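Local coordinates for exopolysaccharide biosynthesis protein (Pantoea stewartii subsp. stewartii DC283, PDB 6TGF) that modifies the glycan matrix of the bacterium's biofilm, probably as a glycan hydrolase, and has a parallel beta-helix fold like that of bacteriophage tailspikes, at residues Trp459-Leu464 and Leu480-Gln484; Leu464-Cys469 and Thr485-Ser491. All coordinates share one frame; numbering follows the deposited sequence.

Contact 1: Trp459-Leu464 and Leu480-Gln484; sequences WIIDAL and LNTRQ
Trp459-Asp462 and Leu480-Arg483 are neighbouring parallel strands in successive coils of the tailspike-like beta-helix. Their short axes approach to 4.6 Å and diverge by 12°. The backbone ladder passes back and forth between the strands. Asn481 N donates to Trp459 O at 2.9 Å, and Ile461 N to Asn481 O. Arg483 N then donates to Ile461 O, and Ala463 N to Arg483 O. The chain turns a corner at Ala463. There a water accepts from Leu464 N at 2.8 Å and donates to Arg483 O, so this carbonyl takes both a backbone N-H and a water.

The side chains separate by face. Trp459, Ile461, Leu480 and Thr482 share one. Leu480 CD2 rests against Trp459 CB at 4.1 Å, oblique to the indole ring, and also meets Ile461 CD1. Thr482 CG2 lies against Ile461 CB.

The other face carries Ile460, Asn481, Asp462 and Arg483, and it lies at the trimer interface. Asn481 ND2 donates to Val513 O of the third subunit. Asp462 OD1 also pairs with Arg483 of the third subunit, and Arg483 NH2 with Asp462 of the second. The charges thus form a network across the trimer, which probably offsets the closeness of the arginines to one another.

Within the chain, Arg483 holds Asp462 side-on by a salt bridge. A bend at chi3 (-60°) turns its guanidinium back to the carboxylate. The two planes are 61° apart. NE reaches OD1 at 3.1 Å, and NH2 of Arg483 reaches OD2 of Asp462 at 3.2 Å, both from above the carboxylate plane.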
loop_
_atom_site.group_PDB
_atom_site.type_symbol
_atom_site.label_atom_id
_atom_site.label_comp_id
_atom_site.label_asym_id
_atom_site.label_seq_id
_atom_site.Cartn_x
_atom_site.Cartn_y
_atom_site.Cartn_z
ATOM N N TRP B 459 -7.939 10.481 -11.547
ATOM C CA TRP B 459 -6.704 10.030 -10.854
ATOM C C TRP B 459 -6.635 10.610 -9.439
ATOM O O TRP B 459 -6.841 11.829 -9.288
ATOM C CB TRP B 459 -5.464 10.435 -11.660
ATOM C CG TRP B 459 -5.321 9.737 -12.977
ATOM C CD1 TRP B 459 -5.822 10.140 -14.181
ATOM C CD2 TRP B 459 -4.600 8.518 -13.231
ATOM N NE1 TRP B 459 -5.470 9.253 -15.163
ATOM C CE2 TRP B 459 -4.720 8.247 -14.612
ATOM C CE3 TRP B 459 -3.871 7.630 -12.431
ATOM C CZ2 TRP B 459 -4.135 7.128 -15.202
ATOM C CZ3 TRP B 459 -3.296 6.522 -13.016
ATOM C CH2 TRP B 459 -3.429 6.276 -14.384
ATOM N N ILE B 460 -6.364 9.752 -8.449
ATOM C CA ILE B 460 -5.697 10.136 -7.171
ATOM C C ILE B 460 -4.188 10.079 -7.436
ATOM O O ILE B 460 -3.718 9.029 -7.912
ATOM C CB ILE B 460 -6.111 9.224 -5.996
ATOM C CG1 ILE B 460 -7.587 9.407 -5.628
ATOM C CG2 ILE B 460 -5.204 9.455 -4.793
ATOM C CD1 ILE B 460 -8.106 8.402 -4.618
ATOM N N ILE B 461 -3.469 11.171 -7.165
ATOM C CA ILE B 461 -1.995 11.276 -7.386
ATOM C C ILE B 461 -1.338 11.771 -6.092
ATOM O O ILE B 461 -1.371 12.989 -5.839
ATOM C CB ILE B 461 -1.678 12.181 -8.595
ATOM C CG1 ILE B 461 -2.473 11.755 -9.835
ATOM C CG2 ILE B 461 -0.178 12.211 -8.857
ATOM C CD1 ILE B 461 -2.198 12.575 -11.079
ATOM N N ASP B 462 -0.779 10.846 -5.305
ATOM C CA ASP B 462 0.026 11.138 -4.088
ATOM C C ASP B 462 1.511 10.955 -4.414
ATOM O O ASP B 462 1.868 9.889 -4.954
ATOM C CB ASP B 462 -0.351 10.226 -2.919
ATOM C CG ASP B 462 -1.731 10.480 -2.346
ATOM O OD1 ASP B 462 -2.211 11.631 -2.433
ATOM O OD2 ASP B 462 -2.317 9.520 -1.809
ATOM N N ALA B 463 2.331 11.958 -4.084
ATOM C CA ALA B 463 3.811 11.913 -4.120
ATOM C C ALA B 463 4.305 11.565 -5.531
ATOM O O ALA B 463 5.180 10.685 -5.656
ATOM C CB ALA B 463 4.312 10.925 -3.093
ATOM N N LEU B 464 3.762 12.230 -6.556
ATOM C CA LEU B 464 4.328 12.206 -7.931
ATOM C C LEU B 464 5.408 13.289 -8.013
ATOM O O LEU B 464 5.141 14.424 -7.576
ATOM C CB LEU B 464 3.223 12.434 -8.970
ATOM C CG LEU B 464 3.665 12.353 -10.434
ATOM C CD1 LEU B 464 4.172 10.961 -10.784
ATOM C CD2 LEU B 464 2.533 12.752 -11.368
ATOM N N LEU B 480 -8.334 15.318 -11.548
ATOM C CA LEU B 480 -7.181 15.028 -10.653
ATOM C C LEU B 480 -7.566 15.305 -9.194
ATOM O O LEU B 480 -8.341 16.248 -8.951
ATOM C CB LEU B 480 -5.980 15.877 -11.078
ATOM C CG LEU B 480 -5.588 15.784 -12.552
ATOM C CD1 LEU B 480 -4.265 16.493 -12.799
ATOM C CD2 LEU B 480 -5.508 14.336 -13.019
ATOM N N ASN B 481 -7.033 14.494 -8.276
ATOM C CA ASN B 481 -7.201 14.614 -6.803
ATOM C C ASN B 481 -5.831 14.343 -6.164
ATOM O O ASN B 481 -5.522 13.163 -5.902
ATOM C CB ASN B 481 -8.307 13.674 -6.309
ATOM C CG ASN B 481 -8.828 14.020 -4.931
ATOM O OD1 ASN B 481 -8.149 14.680 -4.147
ATOM N ND2 ASN B 481 -10.036 13.574 -4.626
ATOM N N THR B 482 -5.027 15.392 -5.952
ATOM C CA THR B 482 -3.549 15.282 -5.796
ATOM C C THR B 482 -3.093 15.769 -4.417
ATOM O O THR B 482 -3.754 16.657 -3.845
ATOM C CB THR B 482 -2.822 16.042 -6.914
ATOM O OG1 THR B 482 -2.809 17.434 -6.598
ATOM C CG2 THR B 482 -3.453 15.839 -8.275
ATOM N N ARG B 483 -1.987 15.199 -3.923
ATOM C CA ARG B 483 -1.246 15.668 -2.721
ATOM C C ARG B 483 0.262 15.572 -2.975
ATOM O O ARG B 483 0.701 14.563 -3.560
ATOM C CB ARG B 483 -1.602 14.839 -1.484
ATOM C CG ARG B 483 -3.039 15.000 -1.010
ATOM C CD ARG B 483 -3.258 14.323 0.329
ATOM N NE ARG B 483 -2.980 12.895 0.262
ATOM C CZ ARG B 483 -2.879 12.086 1.312
ATOM N NH1 ARG B 483 -3.030 12.555 2.541
ATOM N NH2 ARG B 483 -2.620 10.804 1.128
ATOM N N GLN B 484 1.012 16.591 -2.543
ATOM C CA GLN B 484 2.499 16.606 -2.492
ATOM C C GLN B 484 3.075 16.297 -3.882
ATOM O O GLN B 484 3.945 15.408 -3.983
ATOM C CB GLN B 484 2.992 15.620 -1.429
ATOM C CG GLN B 484 4.373 15.954 -0.881
ATOM C CD GLN B 484 4.832 14.969 0.167
ATOM O OE1 GLN B 484 4.792 15.243 1.364
ATOM N NE2 GLN B 484 5.266 13.802 -0.280
HETATM O O HOH W 1 1.560 14.005 -6.269
#

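Contact 2: Leu464-Cys469 and Thr485-Ser491; sequences LSLEDC and TNLQSGS. With EDO (1,2-ethanediol), chain C; EDO (1,2-ethanediol), chain D.
Parallel beta-helix stacking continues here past the corner, where Leu464-Glu467 runs beside Asn486-Gln488, and a type I' turn from Gln488 to Ser491 ends the second strand. The short axes are 4.8 Å apart and nearly parallel. Asn486 N donates to Leu464 O, Leu466 N to Asn486 O, Gln488 N to Leu466 O, and Asp468 N to Gln488 O.

Ser491 joins the turn to the end of the first strand. Its OG donates to Gln488 O at 2.9 Å and accepts from Cys469 N at 2.8 Å. Ser491 N also donates to Gln488 O, so that one carbonyl holds three donors. OG stands anti to its own carbonyl carbon (chi1 -52°), which places it between the two segments, within reach of Cys469 N. Two waters span the same end, one from Cys469 O to Ser489 O, the other close to Cys469 O and Gly490 O.

Leu466 and Leu487 lie side by side and point the same way, with CD1 of Leu466 3.8 Å from CD2 of Leu487. On the other face Glu467 runs alongside Gln488, its CG 3.7 Å from Gln488 CG. Glu467 OE1 comes within 3.2 Å of Asn486 OD1. Both are acceptors, so this pair is a close approach and not a hydrogen bond. The amide plane of Asn486 is turned 76° from the carboxylate plane of Glu467. Its ND2 donates to a 1,2-ethanediol, probably from the crystallisation liquor, at 3.1 Å.

Strand 443-446 flanks the first segment on its other side, bonding to Ser465 and Glu467 through the backbone. Leu466 touches Ile445 on that strand, and also Pro451 of strand 450-453, Leu473 of strand 473-474 and Ile493 of strand 493-494.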
loop_
_atom_site.group_PDB
_atom_site.type_symbol
_atom_site.label_atom_id
_atom_site.label_comp_id
_atom_site.label_asym_id
_atom_site.label_seq_id
_atom_site.Cartn_x
_atom_site.Cartn_y
_atom_site.Cartn_z
ATOM N N LEU B 464 3.762 12.230 -6.556
ATOM C CA LEU B 464 4.328 12.206 -7.931
ATOM C C LEU B 464 5.408 13.289 -8.013
ATOM O O LEU B 464 5.141 14.424 -7.576
ATOM C CB LEU B 464 3.223 12.434 -8.970
ATOM C CG LEU B 464 3.665 12.353 -10.434
ATOM C CD1 LEU B 464 4.172 10.961 -10.784
ATOM C CD2 LEU B 464 2.533 12.752 -11.368
ATOM N N SER B 465 6.589 12.931 -8.521
ATOM C CA SER B 465 7.732 13.850 -8.753
ATOM C C SER B 465 8.081 13.862 -10.242
ATOM O O SER B 465 8.416 12.790 -10.774
ATOM C CB SER B 465 8.919 13.463 -7.913
ATOM O OG SER B 465 8.619 13.582 -6.530
ATOM N N LEU B 466 7.966 15.026 -10.884
ATOM C CA LEU B 466 8.496 15.299 -12.246
ATOM C C LEU B 466 9.669 16.276 -12.106
ATOM O O LEU B 466 9.444 17.385 -11.590
ATOM C CB LEU B 466 7.382 15.879 -13.123
ATOM C CG LEU B 466 6.095 15.056 -13.196
ATOM C CD1 LEU B 466 4.980 15.854 -13.852
ATOM C CD2 LEU B 466 6.323 13.751 -13.941
ATOM N N GLU B 467 10.873 15.860 -12.509
ATOM C CA GLU B 467 12.119 16.668 -12.405
ATOM C C GLU B 467 12.826 16.699 -13.764
ATOM O O GLU B 467 13.123 15.617 -14.297
ATOM C CB GLU B 467 13.044 16.099 -11.327
ATOM C CG GLU B 467 12.470 16.186 -9.922
ATOM C CD GLU B 467 13.493 16.061 -8.803
ATOM O OE1 GLU B 467 13.140 16.372 -7.644
ATOM O OE2 GLU B 467 14.640 15.648 -9.089
ATOM N N ASP B 468 13.064 17.901 -14.296
ATOM C CA ASP B 468 13.861 18.152 -15.528
ATOM C C ASP B 468 13.235 17.409 -16.715
ATOM O O ASP B 468 13.994 16.881 -17.550
ATOM C CB ASP B 468 15.326 17.758 -15.320
ATOM C CG ASP B 468 16.243 18.186 -16.453
ATOM O OD1 ASP B 468 16.164 19.363 -16.859
ATOM O OD2 ASP B 468 17.019 17.336 -16.930
ATOM N N CYS B 469 11.903 17.386 -16.795
ATOM C CA CYS B 469 11.132 16.769 -17.909
ATOM C C CYS B 469 10.836 17.839 -18.963
ATOM O O CYS B 469 10.217 18.862 -18.608
ATOM C CB CYS B 469 9.855 16.117 -17.398
ATOM S SG CYS B 469 10.173 14.594 -16.471
ATOM N N THR B 485 2.610 17.011 -4.911
ATOM C CA THR B 485 3.185 16.978 -6.283
ATOM C C THR B 485 4.481 17.795 -6.275
ATOM O O THR B 485 4.424 18.986 -5.910
ATOM C CB THR B 485 2.193 17.493 -7.333
ATOM O OG1 THR B 485 0.977 16.756 -7.198
ATOM C CG2 THR B 485 2.715 17.359 -8.747
ATOM N N ASN B 486 5.597 17.165 -6.647
ATOM C CA ASN B 486 6.957 17.765 -6.631
ATOM C C ASN B 486 7.407 18.020 -8.073
ATOM O O ASN B 486 7.793 17.048 -8.747
ATOM C CB ASN B 486 7.947 16.869 -5.884
ATOM C CG ASN B 486 9.369 17.387 -5.929
ATOM O OD1 ASN B 486 10.309 16.613 -6.085
ATOM N ND2 ASN B 486 9.537 18.692 -5.798
ATOM N N LEU B 487 7.354 19.280 -8.515
ATOM C CA LEU B 487 7.790 19.724 -9.866
ATOM C C LEU B 487 9.080 20.544 -9.733
ATOM O O LEU B 487 9.044 21.598 -9.069
ATOM C CB LEU B 487 6.669 20.548 -10.509
ATOM C CG LEU B 487 5.271 19.935 -10.445
ATOM C CD1 LEU B 487 4.236 20.896 -11.003
ATOM C CD2 LEU B 487 5.217 18.604 -11.179
ATOM N N GLN B 488 10.176 20.062 -10.331
ATOM C CA GLN B 488 11.503 20.737 -10.349
ATOM C C GLN B 488 11.954 20.923 -11.801
ATOM O O GLN B 488 11.472 20.174 -12.675
ATOM C CB GLN B 488 12.548 19.919 -9.583
ATOM C CG GLN B 488 12.105 19.481 -8.191
ATOM C CD GLN B 488 12.296 20.558 -7.152
ATOM O OE1 GLN B 488 11.345 21.205 -6.717
ATOM N NE2 GLN B 488 13.538 20.758 -6.746
ATOM N N SER B 489 12.839 21.899 -12.033
ATOM C CA SER B 489 13.584 22.122 -13.300
ATOM C C SER B 489 12.619 22.269 -14.487
ATOM O O SER B 489 12.893 21.674 -15.549
ATOM C CB SER B 489 14.575 21.010 -13.532
ATOM O OG SER B 489 15.198 20.617 -12.318
ATOM N N GLY B 490 11.532 23.027 -14.309
ATOM C CA GLY B 490 10.607 23.417 -15.392
ATOM C C GLY B 490 9.646 22.307 -15.793
ATOM O O GLY B 490 8.940 22.489 -16.804
ATOM N N SER B 491 9.609 21.196 -15.047
ATOM C CA SER B 491 8.595 20.119 -15.194
ATOM C C SER B 491 7.245 20.653 -14.706
ATOM O O SER B 491 7.249 21.452 -13.751
ATOM C CB SER B 491 8.996 18.884 -14.434
ATOM O OG SER B 491 10.312 18.479 -14.775
HETATM C C1 EDO C . 9.204 24.532 -11.025
HETATM O O1 EDO C . 8.761 23.840 -12.176
HETATM C C2 EDO C . 10.662 24.815 -11.041
HETATM O O2 EDO C . 11.089 25.532 -12.185
HETATM C C1 EDO D . 6.498 21.420 -4.065
HETATM O O1 EDO D . 7.546 20.474 -4.141
HETATM C C2 EDO D . 6.659 22.547 -5.020
HETATM O O2 EDO D . 6.702 22.140 -6.374
HETATM O O HOH W 1 1.560 14.005 -6.269
HETATM O O HOH W 2 11.752 21.048 -17.922
HETATM O O HOH W 3 8.225 20.629 -19.069
#

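Strand 458-467 comes first in the chain and supplies the first segment of both contacts. The chain then travels round the beta-helix, through strand 473-474, and returns as strand 479-488 to supply both second segments. Each contact closes a loop of 15 residues between its segments. The two loops cross rather than nest, because the segments alternate along the chain. Leu464 belongs to both contacts, and one water lies at their junction. Contact 1 covers the stretch before the corner at Ala463, contact 2 the stretch after it. Together they join two consecutive coils on both sides of that corner; the centres of the two contacts are about 13 Å apart.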